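Local structure of HTH-type transcriptional repressor NemR (Escherichia coli, 4YZE) at residues A67-H70 and Q71-E75; M128-G131 and A132-V135. The protein represses transcription of the nemRA-gloA operon by binding DNA at the NemR box, in a response to electrophiles and reactive chlorine species. The protein carries 5 engineered substitutions. One frame throughout, in Å; residues are numbered along the deposited sequence.

Contacts 1 and 2 are each a single run of helix, in helix 54-79 and helix 122-148 respectively, and their centres lie about 12 Å apart. The two helices pack on each other here: Y69 CE2 comes within 3.6 Å of V135 CG2, and L73 CD1 within 3.8 Å of V135 CG1. Contact 1 is mainly a surface contact, with L73 as its buried residue; contact 2 is half buried and also meets the second subunit. In contact 1 the T74 hydroxyl bonds back to the H70 carbonyl. On their exposed sides the chemistry diverges: R72 lies at the ring edge of Y69, whereas R133 pairs with D129 through a salt bridge and a water.

Contact 1 of 2, residues A67-H70 and Q71-E75; sequences AAYH and QRLTE
Successive i to i+4 backbone bonds join residues 67-70 to 71-75 as one continuous run of helix 54-79, with R72 N to A68 O at 3.0 Å nearly straight (177°) and L73 N to Y69 O following it at 3.0 Å. On the exposed side R72 folds back over the preceding turn. Its CG lies beside its own backbone N (chi1 -82°) and the chain bends at chi3, which brings NH2 to the edge of the Y69 ring, 3.6 Å from CD1. The guanidinium and ring planes are 75° apart, so this is an edge approach and not a stack; one guanidinium face looks onto Y69 CA and A68 O. The Y69 and L73 side chains both pack on Y91 of helix 84-97. On another side of the helix, T74 OG1 sits beside its own backbone N and donates to H70 O at 2.7 Å. T74 N also donates to that oxygen, at 2.9 Å, from the opposite face of the carbonyl plane. Two donors from one residue thus grip H70 O, fixing the rotation of the threonine hydroxyl and giving its proton a partner within the helix.

Contact 2 of 2, residues M128-G131 and A132-V135; sequences MDKG and ARGV
D129 and R133, one helical turn apart, form the charged pair of this contact: D129 OD2 lies 3.3 Å from R133 NH1. D129 OD2 lies at the guanidinium edge, in its plane, yet the carboxylate and guanidinium planes are 85° apart, which rules out a flat, two-pronged pairing. A water bridges the pair, accepting from R133 NH1 at 2.7 Å and donating weakly to D129 OD1. R125 offers D129 OD2 a second, long and weak ion pair.

Packing of the arginine follows from its torsions. With chi1 at -88° and a bend at chi3, the chain turns back toward the preceding turn, and NH2 comes to 3.7 Å from K130 CB; the K130 and R133 side chains cross at about a right angle. One guanidinium face lies over D129 O and K130 CA.

Backbone bonds run from i+4 to i throughout, as in a regular alpha-helix: A132 N to M128 O is 2.9 Å at 174°, whereas V135 N to G131 O is longer, at 3.3 Å. The segment belongs to helix 122-148, within the TetR-type C-terminal family region, which is largely helical.

Apolar packing joins the segment to two other helices of the chain: M128 reaches L62 and Y66 of helix 54-79, while A132 and V135 both touch Y166 of helix 158-179. At the subunit interface the contacts are plain packing, M128 on I178, D129 on S179 and A132 on Q175, all three partners belonging to the second subunit.

Contact 1 of 2, residues A67-H70 and Q71-E75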
ATOM      1  N   ALA A  67      -9.596  -2.557  17.242  1.00 55.32           N
ATOM      2  CA  ALA A  67     -10.815  -2.992  17.933  1.00 52.89           C
ATOM      3  C   ALA A  67     -11.979  -2.109  17.521  1.00 52.97           C
ATOM      4  O   ALA A  67     -13.075  -2.588  17.216  1.00 61.86           O
ATOM      5  CB  ALA A  67     -10.633  -2.950  19.442  1.00 51.39           C
ATOM      6  N   ALA A  68     -11.725  -0.811  17.512  1.00 44.56           N
ATOM      7  CA  ALA A  68     -12.740   0.169  17.162  1.00 49.71           C
ATOM      8  C   ALA A  68     -13.109   0.084  15.686  1.00 51.65           C
ATOM      9  O   ALA A  68     -14.286   0.150  15.348  1.00 60.55           O
ATOM     10  CB  ALA A  68     -12.268   1.565  17.521  1.00 52.48           C
ATOM     11  N   TYR A  69     -12.107  -0.056  14.815  1.00 51.53           N
ATOM     12  CA  TYR A  69     -12.328  -0.150  13.369  1.00 50.79           C
ATOM     13  C   TYR A  69     -13.082  -1.428  13.009  1.00 46.62           C
ATOM     14  O   TYR A  69     -13.917  -1.439  12.105  1.00 44.55           O
ATOM     15  CB  TYR A  69     -10.996  -0.122  12.611  1.00 44.92           C
ATOM     16  CG  TYR A  69     -11.142  -0.056  11.099  1.00 46.23           C
ATOM     17  CD1 TYR A  69     -11.384   1.154  10.451  1.00 57.13           C
ATOM     18  CD2 TYR A  69     -11.043  -1.195  10.320  1.00 49.75           C
ATOM     19  CE1 TYR A  69     -11.523   1.215   9.066  1.00 51.17           C
ATOM     20  CE2 TYR A  69     -11.186  -1.142   8.935  1.00 42.84           C
ATOM     21  CZ  TYR A  69     -11.421   0.056   8.320  1.00 48.50           C
ATOM     22  OH  TYR A  69     -11.545   0.095   6.953  1.00 54.28           O
ATOM     23  N   HIS A  70     -12.759  -2.507  13.709  1.00 44.72           N
ATOM     24  CA  HIS A  70     -13.415  -3.786  13.474  1.00 51.88           C
ATOM     25  C   HIS A  70     -14.910  -3.660  13.788  1.00 53.20           C
ATOM     26  O   HIS A  70     -15.746  -4.220  13.079  1.00 46.03           O
ATOM     27  CB  HIS A  70     -12.763  -4.881  14.320  1.00 49.88           C
ATOM     28  CG  HIS A  70     -13.301  -6.257  14.064  1.00 61.98           C
ATOM     29  ND1 HIS A  70     -12.797  -7.087  13.084  1.00 59.97           N
ATOM     30  CD2 HIS A  70     -14.288  -6.955  14.676  1.00 62.34           C
ATOM     31  CE1 HIS A  70     -13.449  -8.236  13.103  1.00 60.13           C
ATOM     32  NE2 HIS A  70     -14.364  -8.179  14.057  1.00 59.03           N
ATOM     33  N   GLN A  71     -15.228  -2.901  14.836  1.00 50.83           N
ATOM     34  CA  GLN A  71     -16.608  -2.725  15.277  1.00 57.10           C
ATOM     35  C   GLN A  71     -17.371  -1.867  14.269  1.00 54.51           C
ATOM     36  O   GLN A  71     -18.453  -2.256  13.817  1.00 50.71           O
ATOM     37  CB  GLN A  71     -16.655  -2.102  16.680  1.00 60.23           C
ATOM     38  CG  GLN A  71     -17.991  -2.257  17.412  1.00 69.90           C
ATOM     39  CD  GLN A  71     -18.372  -3.715  17.667  1.00 78.51           C
ATOM     40  OE1 GLN A  71     -19.161  -4.302  16.923  1.00 77.24           O
ATOM     41  NE2 GLN A  71     -17.812  -4.304  18.723  1.00 81.48           N
ATOM     42  N   ARG A  72     -16.804  -0.713  13.906  1.00 46.71           N
ATOM     43  CA  ARG A  72     -17.411   0.118  12.863  1.00 51.89           C
ATOM     44  C   ARG A  72     -17.720  -0.703  11.607  1.00 47.39           C
ATOM     45  O   ARG A  72     -18.840  -0.675  11.095  1.00 51.79           O
ATOM     46  CB  ARG A  72     -16.501   1.284  12.487  1.00 57.08           C
ATOM     47  CG  ARG A  72     -16.586   2.486  13.403  1.00 66.34           C
ATOM     48  CD  ARG A  72     -15.940   3.710  12.749  1.00 73.21           C
ATOM     49  NE  ARG A  72     -14.513   3.514  12.493  1.00 75.38           N
ATOM     50  CZ  ARG A  72     -13.567   3.613  13.427  1.00 70.54           C
ATOM     51  NH1 ARG A  72     -13.895   3.890  14.685  1.00 68.31           N
ATOM     52  NH2 ARG A  72     -12.292   3.430  13.112  1.00 62.85           N
ATOM     53  N   LEU A  73     -16.720  -1.437  11.126  1.00 39.04           N
ATOM     54  CA  LEU A  73     -16.856  -2.265   9.933  1.00 41.55           C
ATOM     55  C   LEU A  73     -17.935  -3.344  10.122  1.00 47.22           C
ATOM     56  O   LEU A  73     -18.679  -3.636   9.193  1.00 47.49           O
ATOM     57  CB  LEU A  73     -15.518  -2.923   9.600  1.00 46.13           C
ATOM     58  CG  LEU A  73     -15.131  -3.147   8.132  1.00 52.68           C
ATOM     59  CD1 LEU A  73     -14.437  -4.483   7.940  1.00 47.64           C
ATOM     60  CD2 LEU A  73     -16.297  -2.992   7.161  1.00 42.85           C
ATOM     61  N   THR A  74     -18.011  -3.927  11.320  1.00 44.28           N
ATOM     62  CA  THR A  74     -19.028  -4.933  11.618  1.00 51.44           C
ATOM     63  C   THR A  74     -20.428  -4.340  11.481  1.00 54.93           C
ATOM     64  O   THR A  74     -21.300  -4.935  10.852  1.00 51.03           O
ATOM     65  CB  THR A  74     -18.885  -5.518  13.036  1.00 55.69           C
ATOM     66  OG1 THR A  74     -17.597  -6.123  13.189  1.00 55.32           O
ATOM     67  CG2 THR A  74     -19.961  -6.584  13.271  1.00 60.69           C
ATOM     68  N   GLU A  75     -20.636  -3.167  12.071  1.00 57.43           N
ATOM     69  CA  GLU A  75     -21.924  -2.496  11.993  1.00 65.37           C
ATOM     70  C   GLU A  75     -22.276  -2.174  10.547  1.00 66.20           C
ATOM     71  O   GLU A  75     -23.436  -2.285  10.144  1.00 49.54           O
ATOM     72  CB  GLU A  75     -21.912  -1.226  12.845  1.00 70.61           C
ATOM     73  CG  GLU A  75     -21.541  -1.487  14.302  1.00 80.85           C
ATOM     74  CD  GLU A  75     -21.527  -0.230  15.154  1.00 90.76           C
ATOM     75  OE1 GLU A  75     -20.502   0.493  15.147  1.00 90.07           O
ATOM     76  OE2 GLU A  75     -22.542   0.027  15.840  1.00 98.04           O
TER

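Contact 2 of 2, residues M128-G131 and A132-V135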
ATOM      1  N   MET A 128      -0.769  -5.656  13.667  1.00 42.59           N
ATOM      2  CA  MET A 128      -1.246  -5.179  12.369  1.00 44.43           C
ATOM      3  C   MET A 128      -1.754  -6.336  11.525  1.00 40.80           C
ATOM      4  O   MET A 128      -2.740  -6.204  10.820  1.00 38.36           O
ATOM      5  CB  MET A 128      -0.138  -4.480  11.608  1.00 41.44           C
ATOM      6  CG  MET A 128       0.360  -3.213  12.293  1.00 43.80           C
ATOM      7  SD  MET A 128       1.688  -2.454  11.352  1.00 53.79           S
ATOM      8  CE  MET A 128       0.791  -1.829   9.925  1.00 49.95           C
ATOM      9  N   ASP A 129      -1.054  -7.460  11.586  1.00 45.14           N
ATOM     10  CA  ASP A 129      -1.415  -8.609  10.779  1.00 40.13           C
ATOM     11  C   ASP A 129      -2.813  -9.013  11.245  1.00 45.06           C
ATOM     12  O   ASP A 129      -3.723  -9.157  10.446  1.00 44.06           O
ATOM     13  CB  ASP A 129      -0.394  -9.730  10.980  1.00 41.85           C
ATOM     14  CG  ASP A 129      -0.548 -10.854   9.975  1.00 55.70           C
ATOM     15  OD1 ASP A 129      -1.237 -10.659   8.950  1.00 55.84           O
ATOM     16  OD2 ASP A 129       0.037 -11.932  10.204  1.00 58.15           O
ATOM     17  N   LYS A 130      -2.974  -9.119  12.558  1.00 48.01           N
ATOM     18  CA  LYS A 130      -4.259  -9.397  13.182  1.00 45.92           C
ATOM     19  C   LYS A 130      -5.326  -8.375  12.788  1.00 40.97           C
ATOM     20  O   LYS A 130      -6.470  -8.742  12.517  1.00 48.32           O
ATOM     21  CB  LYS A 130      -4.088  -9.431  14.704  1.00 58.69           C
ATOM     22  CG  LYS A 130      -5.339  -9.075  15.479  1.00 69.86           C
ATOM     23  CD  LYS A 130      -6.125 -10.308  15.886  1.00 69.70           C
ATOM     24  CE  LYS A 130      -6.141 -10.469  17.402  1.00 74.13           C
ATOM     25  NZ  LYS A 130      -4.799 -10.220  18.006  1.00 80.60           N
ATOM     26  N   GLY A 131      -4.958  -7.097  12.759  1.00 39.55           N
ATOM     27  CA  GLY A 131      -5.888  -6.055  12.335  1.00 37.67           C
ATOM     28  C   GLY A 131      -6.433  -6.332  10.940  1.00 47.26           C
ATOM     29  O   GLY A 131      -7.649  -6.351  10.720  1.00 43.52           O
ATOM     30  N   ALA A 132      -5.515  -6.560  10.005  1.00 36.01           N
ATOM     31  CA  ALA A 132      -5.850  -6.884   8.636  1.00 41.59           C
ATOM     32  C   ALA A 132      -6.709  -8.167   8.527  1.00 47.07           C
ATOM     33  O   ALA A 132      -7.703  -8.184   7.784  1.00 35.72           O
ATOM     34  CB  ALA A 132      -4.591  -7.025   7.826  1.00 35.31           C
ATOM     35  N   ARG A 133      -6.321  -9.226   9.245  1.00 37.72           N
ATOM     36  CA  ARG A 133      -7.077 -10.485   9.202  1.00 40.87           C
ATOM     37  C   ARG A 133      -8.537 -10.284   9.607  1.00 39.39           C
ATOM     38  O   ARG A 133      -9.441 -10.848   8.976  1.00 48.08           O
ATOM     39  CB  ARG A 133      -6.419 -11.572  10.066  1.00 39.61           C
ATOM     40  CG  ARG A 133      -5.354 -12.390   9.333  1.00 43.22           C
ATOM     41  CD  ARG A 133      -5.061 -13.750  10.040  1.00 51.27           C
ATOM     42  NE  ARG A 133      -5.042 -13.581  11.481  1.00 48.51           N
ATOM     43  CZ  ARG A 133      -4.000 -13.096  12.151  1.00 53.07           C
ATOM     44  NH1 ARG A 133      -2.884 -12.773  11.502  1.00 60.20           N
ATOM     45  NH2 ARG A 133      -4.070 -12.940  13.463  1.00 50.87           N
ATOM     46  N   GLY A 134      -8.759  -9.460  10.634  1.00 36.53           N
ATOM     47  CA  GLY A 134     -10.098  -9.099  11.071  1.00 36.74           C
ATOM     48  C   GLY A 134     -10.925  -8.432   9.974  1.00 43.94           C
ATOM     49  O   GLY A 134     -12.106  -8.750   9.800  1.00 42.81           O
ATOM     50  N   VAL A 135     -10.328  -7.503   9.229  1.00 37.09           N
ATOM     51  CA  VAL A 135     -11.097  -6.809   8.189  1.00 33.97           C
ATOM     52  C   VAL A 135     -11.472  -7.797   7.088  1.00 45.15           C
ATOM     53  O   VAL A 135     -12.604  -7.833   6.617  1.00 41.82           O
ATOM     54  CB  VAL A 135     -10.316  -5.636   7.562  1.00 37.74           C
ATOM     55  CG1 VAL A 135     -11.062  -5.058   6.333  1.00 33.01           C
ATOM     56  CG2 VAL A 135     -10.036  -4.525   8.602  1.00 36.86           C
TER
HETATM   57  O   HOH W   1      -2.198 -13.161   8.910  1.00 49.59           O